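Long-range contacts in serine acetyltransferase (Neisseria gonorrhoeae, PDB 6WYE), which probably catalyses the transfer of an acetyl group from acetyl-CoA to L-serine, the first step of L-cysteine biosynthesis from serine: residues Gly166-Gly176 and Ala184-Leu195; Asp223-Leu234 and Ser241-Val252. One frame throughout, in Å; residues are numbered along the deposited sequence.

Contact 1 (Gly166-Gly176 and Ala184-Leu195); sequences GVDIHPAARLG and ATGFVAGETAVL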
ATOM      1  N   GLY A 166      18.086   5.519  -9.261  1.00 27.75           N
ATOM      2  CA  GLY A 166      18.631   6.139 -10.450  1.00 27.36           C
ATOM      3  C   GLY A 166      20.044   5.690 -10.752  1.00 27.58           C
ATOM      4  O   GLY A 166      20.778   6.401 -11.430  1.00 28.09           O
ATOM      5  N   VAL A 167      20.431   4.508 -10.272  1.00 29.34           N
ATOM      6  CA  VAL A 167      21.789   3.988 -10.388  1.00 28.07           C
ATOM      7  C   VAL A 167      21.716   2.623 -11.059  1.00 27.50           C
ATOM      8  O   VAL A 167      20.946   1.759 -10.630  1.00 27.09           O
ATOM      9  CB  VAL A 167      22.469   3.873  -9.012  1.00 30.84           C
ATOM     10  CG1 VAL A 167      23.775   3.107  -9.146  1.00 30.56           C
ATOM     11  CG2 VAL A 167      22.727   5.249  -8.389  1.00 29.29           C
ATOM     12  N   ASP A 168      22.517   2.420 -12.101  1.00 24.46           N
ATOM     13  CA  ASP A 168      22.506   1.155 -12.831  1.00 25.71           C
ATOM     14  C   ASP A 168      23.890   0.528 -12.706  1.00 26.30           C
ATOM     15  O   ASP A 168      24.826   0.945 -13.390  1.00 26.25           O
ATOM     16  CB  ASP A 168      22.100   1.376 -14.296  1.00 25.21           C
ATOM     17  CG  ASP A 168      21.916   0.078 -15.056  1.00 29.23           C
ATOM     18  OD1 ASP A 168      22.422  -0.969 -14.598  1.00 30.52           O
ATOM     19  OD2 ASP A 168      21.257   0.093 -16.121  1.00 29.92           O
ATOM     20  N   ILE A 169      24.023  -0.469 -11.838  1.00 26.67           N
ATOM     21  CA  ILE A 169      25.268  -1.214 -11.693  1.00 27.86           C
ATOM     22  C   ILE A 169      24.983  -2.684 -12.000  1.00 28.33           C
ATOM     23  O   ILE A 169      24.155  -3.317 -11.333  1.00 28.00           O
ATOM     24  CB  ILE A 169      25.876  -1.053 -10.292  1.00 29.09           C
ATOM     25  CG1 ILE A 169      26.101   0.429  -9.957  1.00 30.07           C
ATOM     26  CG2 ILE A 169      27.186  -1.848 -10.181  1.00 29.68           C
ATOM     27  CD1 ILE A 169      26.360   0.663  -8.466  1.00 29.59           C
ATOM     28  N   HIS A 170      25.678  -3.223 -12.994  1.00 27.23           N
ATOM     29  CA  HIS A 170      25.535  -4.631 -13.330  1.00 31.34           C
ATOM     30  C   HIS A 170      25.993  -5.500 -12.159  1.00 29.85           C
ATOM     31  O   HIS A 170      27.010  -5.201 -11.537  1.00 30.96           O
ATOM     32  CB  HIS A 170      26.365  -4.960 -14.576  1.00 32.07           C
ATOM     33  CG  HIS A 170      26.042  -6.291 -15.172  1.00 32.24           C
ATOM     34  ND1 HIS A 170      26.518  -7.475 -14.648  1.00 33.03           N
ATOM     35  CD2 HIS A 170      25.256  -6.633 -16.224  1.00 33.46           C
ATOM     36  CE1 HIS A 170      26.048  -8.488 -15.359  1.00 33.25           C
ATOM     37  NE2 HIS A 170      25.281  -8.005 -16.322  1.00 34.07           N
ATOM     38  N   PRO A 171      25.276  -6.578 -11.836  1.00 32.35           N
ATOM     39  CA  PRO A 171      25.662  -7.397 -10.668  1.00 31.44           C
ATOM     40  C   PRO A 171      27.076  -7.941 -10.729  1.00 35.24           C
ATOM     41  O   PRO A 171      27.652  -8.250  -9.670  1.00 34.39           O
ATOM     42  CB  PRO A 171      24.634  -8.543 -10.683  1.00 32.78           C
ATOM     43  CG  PRO A 171      23.528  -8.057 -11.494  1.00 32.68           C
ATOM     44  CD  PRO A 171      24.095  -7.125 -12.518  1.00 29.06           C
ATOM     45  N   ALA A 172      27.652  -8.080 -11.929  1.00 36.07           N
ATOM     46  CA  ALA A 172      29.003  -8.599 -12.082  1.00 36.12           C
ATOM     47  C   ALA A 172      30.087  -7.550 -11.843  1.00 39.71           C
ATOM     48  O   ALA A 172      31.258  -7.918 -11.708  1.00 42.89           O
ATOM     49  CB  ALA A 172      29.167  -9.217 -13.477  1.00 36.15           C
ATOM     50  N   ALA A 173      29.737  -6.267 -11.763  1.00 37.80           N
ATOM     51  CA  ALA A 173      30.740  -5.246 -11.496  1.00 36.44           C
ATOM     52  C   ALA A 173      31.379  -5.479 -10.129  1.00 35.96           C
ATOM     53  O   ALA A 173      30.714  -5.909  -9.178  1.00 31.64           O
ATOM     54  CB  ALA A 173      30.109  -3.854 -11.550  1.00 35.44           C
ATOM     55  N   ARG A 174      32.674  -5.188 -10.038  1.00 38.16           N
ATOM     56  CA  ARG A 174      33.471  -5.440  -8.837  1.00 39.70           C
ATOM     57  C   ARG A 174      33.901  -4.117  -8.212  1.00 37.45           C
ATOM     58  O   ARG A 174      34.564  -3.305  -8.863  1.00 41.70           O
ATOM     59  CB  ARG A 174      34.693  -6.298  -9.178  1.00 44.77           C
ATOM     60  CG  ARG A 174      34.388  -7.801  -9.314  1.00 48.98           C
ATOM     61  CD  ARG A 174      35.457  -8.532 -10.123  1.00 53.74           C
ATOM     62  NE  ARG A 174      36.819  -8.214  -9.684  1.00 56.83           N
ATOM     63  CZ  ARG A 174      37.878  -8.193 -10.494  1.00 57.08           C
ATOM     64  NH1 ARG A 174      37.737  -8.472 -11.789  1.00 56.83           N
ATOM     65  NH2 ARG A 174      39.077  -7.895 -10.017  1.00 58.55           N
ATOM     66  N   LEU A 175      33.541  -3.911  -6.946  1.00 35.41           N
ATOM     67  CA  LEU A 175      33.740  -2.638  -6.259  1.00 39.18           C
ATOM     68  C   LEU A 175      34.594  -2.841  -5.015  1.00 40.30           C
ATOM     69  O   LEU A 175      34.260  -3.673  -4.163  1.00 41.00           O
ATOM     70  CB  LEU A 175      32.394  -2.021  -5.856  1.00 41.13           C
ATOM     71  CG  LEU A 175      31.714  -1.029  -6.811  1.00 40.48           C
ATOM     72  CD1 LEU A 175      31.677  -1.553  -8.223  1.00 39.75           C
ATOM     73  CD2 LEU A 175      30.302  -0.718  -6.334  1.00 40.01           C
ATOM     74  N   GLY A 176      35.669  -2.062  -4.893  1.00 41.08           N
ATOM     75  CA  GLY A 176      36.502  -2.076  -3.704  1.00 38.77           C
ATOM     76  C   GLY A 176      35.850  -1.320  -2.557  1.00 38.36           C
ATOM     77  O   GLY A 176      34.687  -0.927  -2.619  1.00 39.50           O
ATOM     78  N   ALA A 184      24.743  10.523  -6.658  1.00 29.28           N
ATOM     79  CA  ALA A 184      24.506   9.215  -7.292  1.00 28.76           C
ATOM     80  C   ALA A 184      23.736   9.235  -8.608  1.00 28.77           C
ATOM     81  O   ALA A 184      24.041   8.430  -9.491  1.00 28.01           O
ATOM     82  CB  ALA A 184      23.761   8.263  -6.341  1.00 29.11           C
ATOM     83  N   THR A 185      22.736  10.110  -8.746  1.00 28.87           N
ATOM     84  CA  THR A 185      21.819  10.041  -9.884  1.00 28.39           C
ATOM     85  C   THR A 185      22.562   9.899 -11.205  1.00 25.79           C
ATOM     86  O   THR A 185      23.435  10.706 -11.531  1.00 26.98           O
ATOM     87  CB  THR A 185      20.948  11.288  -9.937  1.00 28.54           C
ATOM     88  OG1 THR A 185      20.460  11.577  -8.617  1.00 31.54           O
ATOM     89  CG2 THR A 185      19.769  11.054 -10.878  1.00 28.53           C
ATOM     90  N   GLY A 186      22.200   8.880 -11.973  1.00 26.48           N
ATOM     91  CA  GLY A 186      22.779   8.703 -13.293  1.00 27.45           C
ATOM     92  C   GLY A 186      24.042   7.872 -13.351  1.00 29.64           C
ATOM     93  O   GLY A 186      24.592   7.695 -14.443  1.00 29.26           O
ATOM     94  N   PHE A 187      24.538   7.375 -12.217  1.00 28.23           N
ATOM     95  CA  PHE A 187      25.727   6.530 -12.236  1.00 27.08           C
ATOM     96  C   PHE A 187      25.437   5.213 -12.935  1.00 27.98           C
ATOM     97  O   PHE A 187      24.385   4.595 -12.739  1.00 28.23           O
ATOM     98  CB  PHE A 187      26.227   6.257 -10.813  1.00 29.26           C
ATOM     99  CG  PHE A 187      27.464   5.398 -10.759  1.00 30.38           C
ATOM    100  CD1 PHE A 187      28.671   5.860 -11.286  1.00 31.02           C
ATOM    101  CD2 PHE A 187      27.434   4.140 -10.168  1.00 30.68           C
ATOM    102  CE1 PHE A 187      29.828   5.084 -11.230  1.00 31.06           C
ATOM    103  CE2 PHE A 187      28.590   3.350 -10.116  1.00 33.04           C
ATOM    104  CZ  PHE A 187      29.794   3.829 -10.656  1.00 31.53           C
ATOM    105  N   VAL A 188      26.372   4.793 -13.783  1.00 27.36           N
ATOM    106  CA  VAL A 188      26.253   3.556 -14.536  1.00 27.82           C
ATOM    107  C   VAL A 188      27.603   2.861 -14.468  1.00 28.22           C
ATOM    108  O   VAL A 188      28.633   3.490 -14.716  1.00 29.59           O
ATOM    109  CB  VAL A 188      25.850   3.810 -16.004  1.00 28.75           C
ATOM    110  CG1 VAL A 188      26.057   2.562 -16.838  1.00 28.92           C
ATOM    111  CG2 VAL A 188      24.408   4.270 -16.112  1.00 27.83           C
ATOM    112  N   ALA A 189      27.604   1.577 -14.121  1.00 27.80           N
ATOM    113  CA  ALA A 189      28.817   0.770 -14.171  1.00 32.69           C
ATOM    114  C   ALA A 189      28.424  -0.578 -14.741  1.00 32.73           C
ATOM    115  O   ALA A 189      27.513  -1.225 -14.216  1.00 31.45           O
ATOM    116  CB  ALA A 189      29.457   0.613 -12.775  1.00 33.14           C
ATOM    117  N   GLY A 190      29.095  -1.000 -15.816  1.00 30.37           N
ATOM    118  CA  GLY A 190      28.680  -2.164 -16.570  1.00 30.55           C
ATOM    119  C   GLY A 190      29.322  -3.468 -16.117  1.00 31.16           C
ATOM    120  O   GLY A 190      30.086  -3.525 -15.154  1.00 30.85           O
ATOM    121  N   GLU A 191      29.058  -4.521 -16.905  1.00 33.56           N
ATOM    122  CA  GLU A 191      29.249  -5.904 -16.462  1.00 35.29           C
ATOM    123  C   GLU A 191      30.688  -6.192 -16.044  1.00 40.07           C
ATOM    124  O   GLU A 191      30.916  -6.912 -15.064  1.00 39.85           O
ATOM    125  CB  GLU A 191      28.832  -6.871 -17.581  1.00 36.66           C
ATOM    126  CG  GLU A 191      29.191  -8.354 -17.321  1.00 37.80           C
ATOM    127  CD  GLU A 191      28.716  -9.302 -18.434  1.00 39.83           C
ATOM    128  OE1 GLU A 191      28.432  -8.818 -19.545  1.00 40.00           O
ATOM    129  OE2 GLU A 191      28.614 -10.528 -18.197  1.00 41.55           O
ATOM    130  N   THR A 192      31.673  -5.662 -16.779  1.00 37.27           N
ATOM    131  CA  THR A 192      33.078  -5.978 -16.534  1.00 35.97           C
ATOM    132  C   THR A 192      33.832  -4.822 -15.890  1.00 35.39           C
ATOM    133  O   THR A 192      35.065  -4.827 -15.872  1.00 36.13           O
ATOM    134  CB  THR A 192      33.777  -6.395 -17.831  1.00 37.17           C
ATOM    135  OG1 THR A 192      33.834  -5.283 -18.731  1.00 37.75           O
ATOM    136  CG2 THR A 192      33.036  -7.541 -18.498  1.00 40.07           C
ATOM    137  N   ALA A 193      33.122  -3.841 -15.344  1.00 35.12           N
ATOM    138  CA  ALA A 193      33.771  -2.734 -14.652  1.00 36.44           C
ATOM    139  C   ALA A 193      34.395  -3.213 -13.345  1.00 35.97           C
ATOM    140  O   ALA A 193      33.850  -4.081 -12.656  1.00 37.27           O
ATOM    141  CB  ALA A 193      32.762  -1.625 -14.363  1.00 36.50           C
ATOM    142  N   VAL A 194      35.551  -2.650 -13.011  1.00 33.02           N
ATOM    143  CA  VAL A 194      36.244  -2.968 -11.771  1.00 35.89           C
ATOM    144  C   VAL A 194      36.653  -1.667 -11.108  1.00 35.16           C
ATOM    145  O   VAL A 194      37.260  -0.806 -11.749  1.00 40.23           O
ATOM    146  CB  VAL A 194      37.484  -3.855 -11.990  1.00 37.26           C
ATOM    147  CG1 VAL A 194      38.155  -4.136 -10.646  1.00 40.55           C
ATOM    148  CG2 VAL A 194      37.110  -5.153 -12.684  1.00 38.87           C
ATOM    149  N   LEU A 195      36.316  -1.521  -9.832  1.00 36.11           N
ATOM    150  CA  LEU A 195      36.713  -0.356  -9.053  1.00 38.22           C
ATOM    151  C   LEU A 195      37.595  -0.811  -7.901  1.00 38.51           C
ATOM    152  O   LEU A 195      37.213  -1.714  -7.149  1.00 39.70           O
ATOM    153  CB  LEU A 195      35.499   0.391  -8.504  1.00 41.11           C
ATOM    154  CG  LEU A 195      34.853   1.419  -9.421  1.00 41.24           C
ATOM    155  CD1 LEU A 195      34.052   0.672 -10.465  1.00 43.24           C
ATOM    156  CD2 LEU A 195      33.967   2.311  -8.572  1.00 42.72           C
TER
HETATM  157  O   HOH W   1      21.695   5.445 -13.883  1.00 26.57           O
HETATM  158  O   HOH W   2      25.027  -1.294 -15.813  1.00 30.91           O
HETATM  159  O   HOH W   3      33.605  -6.863 -13.017  1.00 36.93           O

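Contact 2 (Asp223-Leu234 and Ser241-Val252); sequences DGVMIGANASIL and SNAKIGAGSVVV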
ATOM      1  N   ASP A 223      43.171   2.524  -7.341  1.00 43.32           N
ATOM      2  CA  ASP A 223      42.985   3.149  -6.032  1.00 40.26           C
ATOM      3  C   ASP A 223      43.201   4.656  -6.100  1.00 38.71           C
ATOM      4  O   ASP A 223      44.006   5.157  -6.890  1.00 39.74           O
ATOM      5  CB  ASP A 223      43.962   2.565  -5.004  1.00 43.98           C
ATOM      6  CG  ASP A 223      43.779   1.071  -4.773  1.00 49.18           C
ATOM      7  OD1 ASP A 223      42.955   0.427  -5.457  1.00 49.51           O
ATOM      8  OD2 ASP A 223      44.493   0.530  -3.902  1.00 52.26           O
ATOM      9  N   GLY A 224      42.481   5.379  -5.237  1.00 36.35           N
ATOM     10  CA  GLY A 224      42.680   6.800  -5.021  1.00 35.45           C
ATOM     11  C   GLY A 224      42.087   7.737  -6.054  1.00 35.83           C
ATOM     12  O   GLY A 224      42.247   8.956  -5.916  1.00 37.96           O
ATOM     13  N   VAL A 225      41.445   7.214  -7.100  1.00 38.05           N
ATOM     14  CA  VAL A 225      40.941   8.050  -8.189  1.00 38.32           C
ATOM     15  C   VAL A 225      39.764   8.911  -7.734  1.00 42.18           C
ATOM     16  O   VAL A 225      38.952   8.519  -6.875  1.00 39.80           O
ATOM     17  CB  VAL A 225      40.558   7.173  -9.393  1.00 35.46           C
ATOM     18  CG1 VAL A 225      39.803   7.984 -10.461  1.00 33.76           C
ATOM     19  CG2 VAL A 225      41.816   6.526  -9.993  1.00 35.43           C
ATOM     20  N   MET A 226      39.674  10.105  -8.312  1.00 38.91           N
ATOM     21  CA  MET A 226      38.487  10.934  -8.211  1.00 37.12           C
ATOM     22  C   MET A 226      37.901  11.116  -9.608  1.00 37.88           C
ATOM     23  O   MET A 226      38.632  11.417 -10.557  1.00 35.77           O
ATOM     24  CB  MET A 226      38.823  12.281  -7.584  1.00 37.37           C
ATOM     25  CG  MET A 226      37.613  13.038  -7.099  1.00 40.46           C
ATOM     26  SD  MET A 226      36.832  13.928  -8.448  1.00 45.78           S
ATOM     27  CE  MET A 226      37.787  15.454  -8.399  1.00 45.80           C
ATOM     28  N   ILE A 227      36.585  10.929  -9.736  1.00 35.74           N
ATOM     29  CA  ILE A 227      35.881  11.111 -11.006  1.00 33.50           C
ATOM     30  C   ILE A 227      34.800  12.161 -10.801  1.00 33.82           C
ATOM     31  O   ILE A 227      33.878  11.959  -9.994  1.00 31.49           O
ATOM     32  CB  ILE A 227      35.258   9.808 -11.525  1.00 31.87           C
ATOM     33  CG1 ILE A 227      36.225   8.625 -11.424  1.00 31.29           C
ATOM     34  CG2 ILE A 227      34.753   9.998 -12.967  1.00 28.51           C
ATOM     35  CD1 ILE A 227      35.618   7.323 -11.905  1.00 28.32           C
ATOM     36  N   GLY A 228      34.904  13.279 -11.546  1.00 33.79           N
ATOM     37  CA  GLY A 228      33.972  14.381 -11.412  1.00 34.27           C
ATOM     38  C   GLY A 228      32.634  14.129 -12.099  1.00 35.26           C
ATOM     39  O   GLY A 228      32.478  13.193 -12.886  1.00 34.83           O
ATOM     40  N   ALA A 229      31.684  15.031 -11.832  1.00 33.43           N
ATOM     41  CA  ALA A 229      30.302  14.857 -12.276  1.00 34.72           C
ATOM     42  C   ALA A 229      30.181  14.704 -13.794  1.00 34.60           C
ATOM     43  O   ALA A 229      30.822  15.420 -14.572  1.00 32.20           O
ATOM     44  CB  ALA A 229      29.452  16.040 -11.807  1.00 34.83           C
ATOM     45  N   ASN A 230      29.348  13.742 -14.203  1.00 30.54           N
ATOM     46  CA  ASN A 230      28.958  13.494 -15.587  1.00 30.38           C
ATOM     47  C   ASN A 230      30.144  13.159 -16.494  1.00 33.68           C
ATOM     48  O   ASN A 230      30.050  13.322 -17.710  1.00 33.59           O
ATOM     49  CB  ASN A 230      28.160  14.664 -16.165  1.00 30.88           C
ATOM     50  CG  ASN A 230      26.664  14.454 -16.017  1.00 38.61           C
ATOM     51  OD1 ASN A 230      26.186  13.319 -16.046  1.00 36.57           O
ATOM     52  ND2 ASN A 230      25.921  15.538 -15.835  1.00 43.46           N
ATOM     53  N   ALA A 231      31.259  12.699 -15.930  1.00 31.39           N
ATOM     54  CA  ALA A 231      32.332  12.149 -16.748  1.00 30.75           C
ATOM     55  C   ALA A 231      31.926  10.782 -17.283  1.00 33.42           C
ATOM     56  O   ALA A 231      31.143  10.054 -16.657  1.00 31.61           O
ATOM     57  CB  ALA A 231      33.625  12.023 -15.935  1.00 30.02           C
ATOM     58  N   SER A 232      32.461  10.435 -18.458  1.00 31.01           N
ATOM     59  CA  SER A 232      32.253   9.125 -19.066  1.00 32.69           C
ATOM     60  C   SER A 232      33.590   8.449 -19.327  1.00 33.79           C
ATOM     61  O   SER A 232      34.499   9.054 -19.908  1.00 35.05           O
ATOM     62  CB  SER A 232      31.492   9.238 -20.380  1.00 33.79           C
ATOM     63  OG  SER A 232      30.169   9.675 -20.150  1.00 38.94           O
ATOM     64  N   ILE A 233      33.702   7.194 -18.918  1.00 31.56           N
ATOM     65  CA  ILE A 233      34.903   6.395 -19.119  1.00 34.22           C
ATOM     66  C   ILE A 233      34.448   5.144 -19.845  1.00 34.57           C
ATOM     67  O   ILE A 233      33.667   4.356 -19.291  1.00 37.23           O
ATOM     68  CB  ILE A 233      35.601   6.072 -17.791  1.00 35.75           C
ATOM     69  CG1 ILE A 233      35.762   7.356 -16.970  1.00 34.39           C
ATOM     70  CG2 ILE A 233      36.961   5.429 -18.025  1.00 35.20           C
ATOM     71  CD1 ILE A 233      36.446   7.171 -15.630  1.00 37.79           C
ATOM     72  N   LEU A 234      34.894   4.975 -21.094  1.00 30.76           N
ATOM     73  CA  LEU A 234      34.308   4.015 -22.018  1.00 32.44           C
ATOM     74  C   LEU A 234      35.349   3.023 -22.528  1.00 37.62           C
ATOM     75  O   LEU A 234      36.446   3.413 -22.938  1.00 38.35           O
ATOM     76  CB  LEU A 234      33.668   4.743 -23.219  1.00 34.24           C
ATOM     77  CG  LEU A 234      32.648   5.823 -22.837  1.00 33.82           C
ATOM     78  CD1 LEU A 234      32.076   6.489 -24.070  1.00 33.62           C
ATOM     79  CD2 LEU A 234      31.549   5.196 -21.980  1.00 31.00           C
ATOM     80  N   SER A 241      46.261   4.422 -10.705  1.00 44.79           N
ATOM     81  CA  SER A 241      46.066   4.846  -9.327  1.00 44.85           C
ATOM     82  C   SER A 241      46.322   6.338  -9.172  1.00 42.33           C
ATOM     83  O   SER A 241      47.204   6.905  -9.821  1.00 43.74           O
ATOM     84  CB  SER A 241      46.973   4.045  -8.386  1.00 48.37           C
ATOM     85  OG  SER A 241      48.294   4.008  -8.874  1.00 49.47           O
ATOM     86  N   ASN A 242      45.515   6.970  -8.325  1.00 39.26           N
ATOM     87  CA  ASN A 242      45.608   8.383  -7.974  1.00 39.91           C
ATOM     88  C   ASN A 242      45.378   9.323  -9.146  1.00 38.26           C
ATOM     89  O   ASN A 242      45.661  10.520  -9.031  1.00 39.95           O
ATOM     90  CB  ASN A 242      46.961   8.708  -7.330  1.00 41.19           C
ATOM     91  CG  ASN A 242      47.090   8.123  -5.951  1.00 45.62           C
ATOM     92  OD1 ASN A 242      46.095   7.984  -5.230  1.00 46.30           O
ATOM     93  ND2 ASN A 242      48.313   7.793  -5.558  1.00 45.28           N
ATOM     94  N   ALA A 243      44.860   8.831 -10.264  1.00 38.88           N
ATOM     95  CA  ALA A 243      44.475   9.721 -11.345  1.00 38.71           C
ATOM     96  C   ALA A 243      43.249  10.547 -10.949  1.00 40.07           C
ATOM     97  O   ALA A 243      42.570  10.275  -9.952  1.00 38.62           O
ATOM     98  CB  ALA A 243      44.201   8.928 -12.619  1.00 34.83           C
ATOM     99  N   LYS A 244      42.985  11.591 -11.736  1.00 38.94           N
ATOM    100  CA  LYS A 244      41.834  12.461 -11.540  1.00 39.54           C
ATOM    101  C   LYS A 244      41.159  12.695 -12.884  1.00 39.25           C
ATOM    102  O   LYS A 244      41.807  13.125 -13.845  1.00 35.36           O
ATOM    103  CB  LYS A 244      42.252  13.783 -10.905  1.00 42.78           C
ATOM    104  CG  LYS A 244      41.156  14.819 -10.849  1.00 42.52           C
ATOM    105  CD  LYS A 244      41.673  16.064 -10.161  1.00 41.91           C
ATOM    106  CE  LYS A 244      41.059  17.306 -10.776  1.00 45.49           C
ATOM    107  NZ  LYS A 244      41.208  18.488  -9.887  1.00 47.17           N
ATOM    108  N   ILE A 245      39.863  12.393 -12.958  1.00 38.36           N
ATOM    109  CA  ILE A 245      39.060  12.609 -14.162  1.00 35.91           C
ATOM    110  C   ILE A 245      38.178  13.817 -13.889  1.00 37.59           C
ATOM    111  O   ILE A 245      37.280  13.761 -13.037  1.00 42.45           O
ATOM    112  CB  ILE A 245      38.220  11.379 -14.510  1.00 34.34           C
ATOM    113  CG1 ILE A 245      39.049  10.101 -14.364  1.00 37.30           C
ATOM    114  CG2 ILE A 245      37.563  11.533 -15.887  1.00 32.72           C
ATOM    115  CD1 ILE A 245      40.195   9.960 -15.375  1.00 36.89           C
ATOM    116  N   GLY A 246      38.433  14.917 -14.589  1.00 33.72           N
ATOM    117  CA  GLY A 246      37.670  16.127 -14.349  1.00 34.43           C
ATOM    118  C   GLY A 246      36.220  15.952 -14.758  1.00 34.76           C
ATOM    119  O   GLY A 246      35.882  15.115 -15.591  1.00 30.44           O
ATOM    120  N   ALA A 247      35.343  16.737 -14.124  1.00 38.04           N
ATOM    121  CA  ALA A 247      33.925  16.684 -14.456  1.00 36.95           C
ATOM    122  C   ALA A 247      33.717  16.867 -15.959  1.00 37.74           C
ATOM    123  O   ALA A 247      34.391  17.676 -16.608  1.00 35.07           O
ATOM    124  CB  ALA A 247      33.159  17.756 -13.675  1.00 36.89           C
ATOM    125  N   GLY A 248      32.787  16.090 -16.516  1.00 35.56           N
ATOM    126  CA  GLY A 248      32.454  16.216 -17.919  1.00 34.15           C
ATOM    127  C   GLY A 248      33.442  15.628 -18.912  1.00 37.17           C
ATOM    128  O   GLY A 248      33.212  15.751 -20.124  1.00 35.65           O
ATOM    129  N   SER A 249      34.516  14.982 -18.463  1.00 36.99           N
ATOM    130  CA  SER A 249      35.450  14.386 -19.413  1.00 38.28           C
ATOM    131  C   SER A 249      34.848  13.147 -20.072  1.00 37.82           C
ATOM    132  O   SER A 249      33.999  12.459 -19.502  1.00 34.35           O
ATOM    133  CB  SER A 249      36.768  14.001 -18.726  1.00 38.75           C
ATOM    134  OG  SER A 249      37.281  15.049 -17.916  1.00 42.29           O
ATOM    135  N   VAL A 250      35.307  12.852 -21.285  1.00 34.18           N
ATOM    136  CA  VAL A 250      35.004  11.589 -21.941  1.00 34.12           C
ATOM    137  C   VAL A 250      36.336  10.900 -22.191  1.00 37.59           C
ATOM    138  O   VAL A 250      37.130  11.356 -23.024  1.00 37.80           O
ATOM    139  CB  VAL A 250      34.215  11.777 -23.239  1.00 33.61           C
ATOM    140  CG1 VAL A 250      34.028  10.447 -23.926  1.00 32.30           C
ATOM    141  CG2 VAL A 250      32.847  12.390 -22.933  1.00 35.84           C
ATOM    142  N   VAL A 251      36.584   9.811 -21.460  1.00 36.42           N
ATOM    143  CA  VAL A 251      37.862   9.109 -21.467  1.00 38.57           C
ATOM    144  C   VAL A 251      37.705   7.837 -22.285  1.00 40.78           C
ATOM    145  O   VAL A 251      36.866   6.988 -21.965  1.00 37.65           O
ATOM    146  CB  VAL A 251      38.325   8.777 -20.039  1.00 37.43           C
ATOM    147  CG1 VAL A 251      39.750   8.240 -20.072  1.00 37.46           C
ATOM    148  CG2 VAL A 251      38.195   9.997 -19.119  1.00 32.97           C
ATOM    149  N   VAL A 252      38.514   7.690 -23.337  1.00 41.85           N
ATOM    150  CA  VAL A 252      38.418   6.514 -24.201  1.00 40.36           C
ATOM    151  C   VAL A 252      39.776   5.834 -24.388  1.00 39.02           C
ATOM    152  O   VAL A 252      39.892   4.888 -25.177  1.00 36.56           O
ATOM    153  CB  VAL A 252      37.813   6.878 -25.569  1.00 42.89           C
ATOM    154  CG1 VAL A 252      36.330   7.229 -25.428  1.00 43.50           C
ATOM    155  CG2 VAL A 252      38.605   8.018 -26.229  1.00 40.74           C
TER

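Contact 1 (Gly166-Gly176 and Ala184-Leu195)
Asp168 and His170 join their backbones to 184-195 as parallel strands do. Asp168 N donates to Phe187 O at 2.9 Å, Asp168 O accepts from Ala189 N, and His170 N reaches Ala189 O. After the turn at His170-Ala173 the pattern resumes: Leu195 N bonds to Arg174 O at 2.7 Å, and Arg174 N to Ala193 O. Water 1 donates to both Gly166 O and Phe187 O. The His170 ring lies flat on Glu191, whose CB sits over the ring centre, 3.7 Å from the centroid. His170 CG is anti to its backbone N (chi1 -167°), which lays the ring alongside the Glu191 chain. Pro171 CD lies against the opposite face, toward its rim, and Ala172 N donates to His170 ND1 at 3.0 Å, fixing the ring's rotation. Glu191 OE1 has its salt bridge with Arg217. Val194 CG2 packs over one face of the Arg174 guanidinium, 3.5 Å from NH1. On the inner side, Val167 CG1 meets the edge of the Phe187 ring, and Ile169 CG1 lies 3.8 Å from Phe187 CE2. These are neighbouring coils of the left-handed beta-helix. Helices 131-147 and 151-165 pack against the first coil, and strand 206-208 continues the sheet beyond Val188.

Contact 2 (Asp223-Leu234 and Ser241-Val252)
Ser241 and Asn242 meet 223-234 at Asp223. Asn242 N donates to Asp223 O at 2.8 Å, and Ser241 CB rests against the same oxygen. The Asn242 side chain leaves its own backbone pointing away, yet its OD1 comes back to 3.6 Å from Gly224 CA. Ala243 O takes a weak bond from Met226 N, with the Val225 side chain packed around the same oxygen. Lys244 pairs with Met226, but its amine end leads away from the contact. Ile245 is gripped through its backbone: its N bonds to Met226 O and its O accepts from Gly228 N at 2.8 Å. Its side chain is the main apolar link. Ile245 CB lies beside Ile227 CG2, and Ile245 CG2 touches Ala231 CB at 4.0 Å. Ile245 CG1 sits beside its own backbone N (chi1 -44°) and from there meets Ile233 CD1 at 4.1 Å. At the corner, Ala247 CB packs 3.4 Å from Ala229 O, the oxygen that also accepts from Gly248 N. Ser249 OG turns back to Gly246 O at 2.7 Å, from above the carbonyl plane. Ser249 O accepts from Ser232 N. Val251 N then bonds to Ser232 O, and Val251 O to Leu234 N. The Val251 and Ile233 side chains lie side by side, with Val251 CB against Ile233 CG2. Val252 CG1 ends the run near Leu234 CB. The chemistry is thus divided: main-chain bonds set the spacing of the two coils, while stacked aliphatic side chains, joined by Ile239, fill the interior, as expected of a hexapeptide-repeat beta-helix.

Overall arrangement
The chain first builds its helical N-terminal part, and helix 151-165 leads directly into contact 1. Contact 1 closes the loop through strand 180-182, joining the first two coils of the beta-helix. The chain then passes through strands 200-202, 206-208 and 220-221 before contact 2 opens. Contact 2 closes a similar loop through strand 238-239. The two contacts are in series and neither nest nor cross. The centres of contact 1 and contact 2 are about 14 Å apart, and their nearest atoms about 6 Å apart. Strand 206-208 lies between strands 188-189 and 232-234 in one parallel sheet, so it bridges them. Contact 1 borders the helices, contact 2 the C-terminal coils, and both touch the second subunit.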